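PDB 6F8H: XRE family transcriptional regulator from Pseudomonas putida, which acts as the HigA-type antitoxin GraA, probably counteracting the toxin GraT and binding DNA through a helix-turn-helix domain. Local coordinates for residues A[24-28]-A[29-33]; A[78-81]-A[82-86]. All coordinates share one frame; numbering follows the deposited sequence.

Contact 1 and contact 2 are both local, and each lies on a continuous piece of chain. Contact 1 closes helix 17-29 and leads through a loop to helix 33-40. Contact 2 runs along the middle of helix 73-99. Their centres are about 22 Å apart, their nearest atoms about 7 Å, and they do not touch. Both are surface contacts, but contact 2 lies nearer the centre of the chain. In each, a glutamine makes the side-chain hydrogen bond between the two segments. In contact 1 it reaches a backbone carbonyl and packs on a phenylalanine ring. In contact 2 it reaches a carboxylate one turn on. Both meet the second subunit.

Contact 1. Residues A[24-28]-A[29-33]; sequences EFQKE and MGFSA
A nearly straight hydrogen bond from Gln-26 NE2 to Phe-31 O (3.0 Å, 168° at the hydrogen) ties helix 17-29 to the loop that follows it. The oxygen lies in the plane of the Gln-26 amide, while the donor is tilted out of the Phe-31 carbonyl plane. CG of Gln-26 lies anti to the backbone N and the chain is extended beyond it. This carries the amide out along the loop.

Two backbone bonds finish helix 17-29. Met-29 N binds Phe-25 O at 3.0 Å, and Gly-30 N binds Gln-26 O at 2.8 Å. Gly-30 then leaves the helix with a positive phi. The loop from Gly-30 joins the first helix of the helix-turn-helix domain to helix 33-40. Ser-32 is the N-cap of that next helix, and its OG accepts a hydrogen bond from Ala-35 N. Gln-26 and Ala-33 both touch Leu-51 on helix 44-51.

The apolar contacts centre on the Phe-31 ring, which folds back over the end of the helix. Gln-26 CA sits over one ring face in a CH-pi contact, 3.8 Å from the Phe-31 centroid. Phe-31 CE1 lies 3.5 Å from Gln-26 CG. The amide and ring planes are only 20° apart. Phe-31 CE2 also comes to 4.2 Å from Phe-25 CB. Phe-31 is buried and packs on Leu-103 of the second subunit. Met-29 SD lies at the edge of the Phe-25 ring, 4.3 Å from CD2.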
loop_
_atom_site.group_PDB
_atom_site.type_symbol
_atom_site.label_atom_id
_atom_site.label_comp_id
_atom_site.label_asym_id
_atom_site.label_seq_id
_atom_site.Cartn_x
_atom_site.Cartn_y
_atom_site.Cartn_z
ATOM N N GLU A 24 8.992 -3.566 18.327
ATOM C CA GLU A 24 10.338 -3.054 18.131
ATOM C C GLU A 24 10.504 -1.619 18.620
ATOM O O GLU A 24 11.541 -1.271 19.175
ATOM C CB GLU A 24 10.731 -3.151 16.655
ATOM C CG GLU A 24 10.590 -4.558 16.086
ATOM C CD GLU A 24 11.460 -4.784 14.865
ATOM O OE1 GLU A 24 12.325 -3.922 14.599
ATOM O OE2 GLU A 24 11.289 -5.817 14.170
ATOM N N PHE A 25 9.494 -0.780 18.416
ATOM C CA PHE A 25 9.612 0.616 18.818
ATOM C C PHE A 25 9.054 0.861 20.207
ATOM O O PHE A 25 9.763 1.370 21.071
ATOM C CB PHE A 25 8.930 1.528 17.790
ATOM C CG PHE A 25 9.676 1.606 16.511
ATOM C CD1 PHE A 25 9.496 0.650 15.535
ATOM C CD2 PHE A 25 10.616 2.607 16.303
ATOM C CE1 PHE A 25 10.216 0.699 14.348
ATOM C CE2 PHE A 25 11.342 2.662 15.127
ATOM C CZ PHE A 25 11.146 1.705 14.145
ATOM N N GLN A 26 7.800 0.474 20.437
ATOM C CA GLN A 26 7.159 0.734 21.721
ATOM C C GLN A 26 7.787 -0.000 22.903
ATOM O O GLN A 26 8.105 0.626 23.926
ATOM C CB GLN A 26 5.668 0.387 21.673
ATOM C CG GLN A 26 4.969 0.858 22.926
ATOM C CD GLN A 26 3.482 0.621 22.900
ATOM O OE1 GLN A 26 2.996 -0.312 22.250
ATOM N NE2 GLN A 26 2.744 1.472 23.598
ATOM N N LYS A 27 7.948 -1.317 22.773
ATOM C CA LYS A 27 8.412 -2.158 23.886
ATOM C C LYS A 27 9.738 -1.650 24.441
ATOM O O LYS A 27 9.987 -1.714 25.642
ATOM C CB LYS A 27 8.552 -3.618 23.441
ATOM C CG LYS A 27 9.301 -4.531 24.417
ATOM C CD LYS A 27 9.682 -5.857 23.738
ATOM C CE LYS A 27 10.409 -6.809 24.692
ATOM N NZ LYS A 27 11.881 -6.827 24.465
ATOM N N GLU A 28 10.568 -1.122 23.550
ATOM C CA GLU A 28 11.848 -0.565 23.924
ATOM C C GLU A 28 11.745 0.873 24.448
ATOM O O GLU A 28 12.002 1.119 25.627
ATOM C CB GLU A 28 12.794 -0.614 22.730
ATOM C CG GLU A 28 13.986 0.283 22.880
ATOM C CD GLU A 28 14.755 0.446 21.586
ATOM O OE1 GLU A 28 14.243 0.021 20.521
ATOM O OE2 GLU A 28 15.874 1.002 21.645
ATOM N N MET A 29 11.366 1.813 23.579
ATOM C CA MET A 29 11.355 3.237 23.926
ATOM C C MET A 29 10.388 3.568 25.050
ATOM O O MET A 29 10.491 4.625 25.670
ATOM C CB MET A 29 11.012 4.083 22.706
ATOM C CG MET A 29 11.798 3.725 21.481
ATOM S SD MET A 29 11.201 4.644 20.051
ATOM C CE MET A 29 11.743 6.305 20.469
ATOM N N GLY A 30 9.436 2.676 25.295
ATOM C CA GLY A 30 8.540 2.802 26.425
ATOM C C GLY A 30 7.407 3.818 26.340
ATOM O O GLY A 30 6.791 4.119 27.360
ATOM N N PHE A 31 7.112 4.338 25.147
ATOM C CA PHE A 31 6.070 5.356 25.027
ATOM C C PHE A 31 4.664 4.775 25.206
ATOM O O PHE A 31 4.421 3.594 24.912
ATOM C CB PHE A 31 6.172 6.091 23.677
ATOM C CG PHE A 31 6.100 5.186 22.457
ATOM C CD1 PHE A 31 4.899 4.583 22.075
ATOM C CD2 PHE A 31 7.228 4.961 21.679
ATOM C CE1 PHE A 31 4.833 3.769 20.956
ATOM C CE2 PHE A 31 7.172 4.158 20.555
ATOM C CZ PHE A 31 5.972 3.553 20.191
ATOM N N SER A 32 3.748 5.612 25.697
ATOM C CA SER A 32 2.319 5.293 25.687
ATOM C C SER A 32 1.733 5.593 24.307
ATOM O O SER A 32 2.358 6.278 23.494
ATOM C CB SER A 32 1.554 6.098 26.751
ATOM O OG SER A 32 1.430 7.455 26.358
ATOM N N ALA A 33 0.521 5.104 24.051
ATOM C CA ALA A 33 -0.153 5.391 22.792
ATOM C C ALA A 33 -0.404 6.883 22.647
ATOM O O ALA A 33 -0.248 7.455 21.558
ATOM C CB ALA A 33 -1.466 4.614 22.698
#

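Contact 2. Residues A[78-81]-A[82-86]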
loop_
_atom_site.group_PDB
_atom_site.type_symbol
_atom_site.label_atom_id
_atom_site.label_comp_id
_atom_site.label_asym_id
_atom_site.label_seq_id
_atom_site.Cartn_x
_atom_site.Cartn_y
_atom_site.Cartn_z
ATOM N N ASN A 78 5.770 -0.261 2.977
ATOM C CA ASN A 78 6.173 -1.589 2.522
ATOM C C ASN A 78 5.761 -2.676 3.518
ATOM O O ASN A 78 5.419 -3.781 3.116
ATOM C CB ASN A 78 7.683 -1.639 2.256
ATOM C CG ASN A 78 8.085 -0.782 1.066
ATOM O OD1 ASN A 78 7.235 -0.339 0.293
ATOM N ND2 ASN A 78 9.379 -0.564 0.901
ATOM N N LEU A 79 5.758 -2.357 4.810
ATOM C CA LEU A 79 5.249 -3.307 5.795
ATOM C C LEU A 79 3.757 -3.508 5.568
ATOM O O LEU A 79 3.252 -4.635 5.606
ATOM C CB LEU A 79 5.529 -2.828 7.223
ATOM C CG LEU A 79 6.945 -3.028 7.780
ATOM C CD1 LEU A 79 7.065 -2.346 9.142
ATOM C CD2 LEU A 79 7.305 -4.526 7.889
ATOM N N GLN A 80 3.058 -2.405 5.297
ATOM C CA GLN A 80 1.623 -2.443 5.028
ATOM C C GLN A 80 1.282 -3.254 3.773
ATOM O O GLN A 80 0.376 -4.076 3.800
ATOM C CB GLN A 80 1.057 -1.022 4.881
ATOM C CG GLN A 80 -0.466 -0.988 4.735
ATOM C CD GLN A 80 -1.181 -1.540 5.961
ATOM O OE1 GLN A 80 -0.941 -1.096 7.092
ATOM N NE2 GLN A 80 -2.067 -2.511 5.743
ATOM N N THR A 81 1.975 -3.017 2.661
ATOM C CA THR A 81 1.625 -3.768 1.451
ATOM C C THR A 81 2.036 -5.247 1.555
ATOM O O THR A 81 1.354 -6.107 1.014
ATOM C CB THR A 81 2.246 -3.169 0.184
ATOM O OG1 THR A 81 3.660 -3.170 0.314
ATOM C CG2 THR A 81 1.742 -1.723 -0.059
ATOM N N ALA A 82 3.134 -5.542 2.243
ATOM C CA ALA A 82 3.523 -6.935 2.436
ATOM C C ALA A 82 2.447 -7.660 3.248
ATOM O O ALA A 82 2.038 -8.777 2.910
ATOM C CB ALA A 82 4.871 -7.033 3.127
ATOM N N PHE A 83 1.979 -7.011 4.306
ATOM C CA PHE A 83 0.915 -7.570 5.123
ATOM C C PHE A 83 -0.346 -7.773 4.305
ATOM O O PHE A 83 -0.964 -8.831 4.371
ATOM C CB PHE A 83 0.621 -6.674 6.325
ATOM C CG PHE A 83 -0.637 -7.041 7.065
ATOM C CD1 PHE A 83 -0.624 -8.028 8.052
ATOM C CD2 PHE A 83 -1.827 -6.397 6.785
ATOM C CE1 PHE A 83 -1.779 -8.358 8.735
ATOM C CE2 PHE A 83 -2.980 -6.724 7.458
ATOM C CZ PHE A 83 -2.958 -7.706 8.438
ATOM N N ASP A 84 -0.735 -6.743 3.550
ATOM C CA ASP A 84 -1.934 -6.813 2.723
ATOM C C ASP A 84 -1.858 -7.897 1.639
ATOM O O ASP A 84 -2.847 -8.569 1.341
ATOM C CB ASP A 84 -2.196 -5.445 2.078
ATOM C CG ASP A 84 -2.700 -4.423 3.086
ATOM O OD1 ASP A 84 -3.387 -4.828 4.055
ATOM O OD2 ASP A 84 -2.406 -3.229 2.916
ATOM N N LEU A 85 -0.684 -8.045 1.048
ATOM C CA LEU A 85 -0.478 -9.052 0.014
ATOM C C LEU A 85 -0.545 -10.460 0.607
ATOM O O LEU A 85 -1.282 -11.322 0.129
ATOM C CB LEU A 85 0.862 -8.823 -0.673
ATOM C CG LEU A 85 1.254 -9.811 -1.775
ATOM C CD1 LEU A 85 0.249 -9.755 -2.906
ATOM C CD2 LEU A 85 2.665 -9.525 -2.308
ATOM N N ARG A 86 0.217 -10.673 1.665
ATOM C CA ARG A 86 0.232 -11.968 2.332
ATOM C C ARG A 86 -1.197 -12.348 2.748
ATOM O O ARG A 86 -1.616 -13.501 2.603
ATOM C CB ARG A 86 1.181 -11.934 3.534
ATOM C CG ARG A 86 1.423 -13.293 4.190
ATOM C CD ARG A 86 2.287 -14.202 3.329
ATOM N NE ARG A 86 1.833 -15.584 3.442
ATOM C CZ ARG A 86 1.336 -16.288 2.432
ATOM N NH1 ARG A 86 1.257 -15.754 1.224
ATOM N NH2 ARG A 86 0.935 -17.534 2.627
#
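Gln-80 and Asp-84 meet at a slant, one turn apart on the long helix 73-99 of this helix-turn-helix protein. Their side chains form an i to i+4 hydrogen bond along the helix surface. Gln-80 NE2 donates to Asp-84 OD2 at 2.9 Å, and the bond is nearly straight (171° at the hydrogen). The oxygen lies in the plane of the Gln-80 amide. The carboxylate is turned differently: NE2 approaches it from above, 36° out of its plane. The two planes are 42° apart.

Gln-80 starts with CG anti to its backbone N, and its chain then bends at the second torsion. The bend folds the amide back toward the next turn. With NE2 bound to Asp-84 and OE1 accepting a hydrogen bond from Val-57 N, both ends of the amide are held, which fixes its rotation.

Phe-83 stands beside the amide, with CD2 4.0 Å from Gln-80 NE2. Its ring meets His-16 edge-to-face, and the side chain touches Pro-14. Thr-81 and Asn-78 pack on Thr-81 and Asn-78 of the second subunit, so this part of the helix lies where the two copies meet.

Regular backbone bonds run beneath the side chains. Asp-84 N binds Gln-80 O at 2.9 Å, and Leu-85 N binds Thr-81 O at 2.8 Å. Gln-80 O also lies 3.0 Å from Asp-84 OD2; both are acceptors and do not bond each other, and the donor that OD2 does meet is Gln-80 NE2.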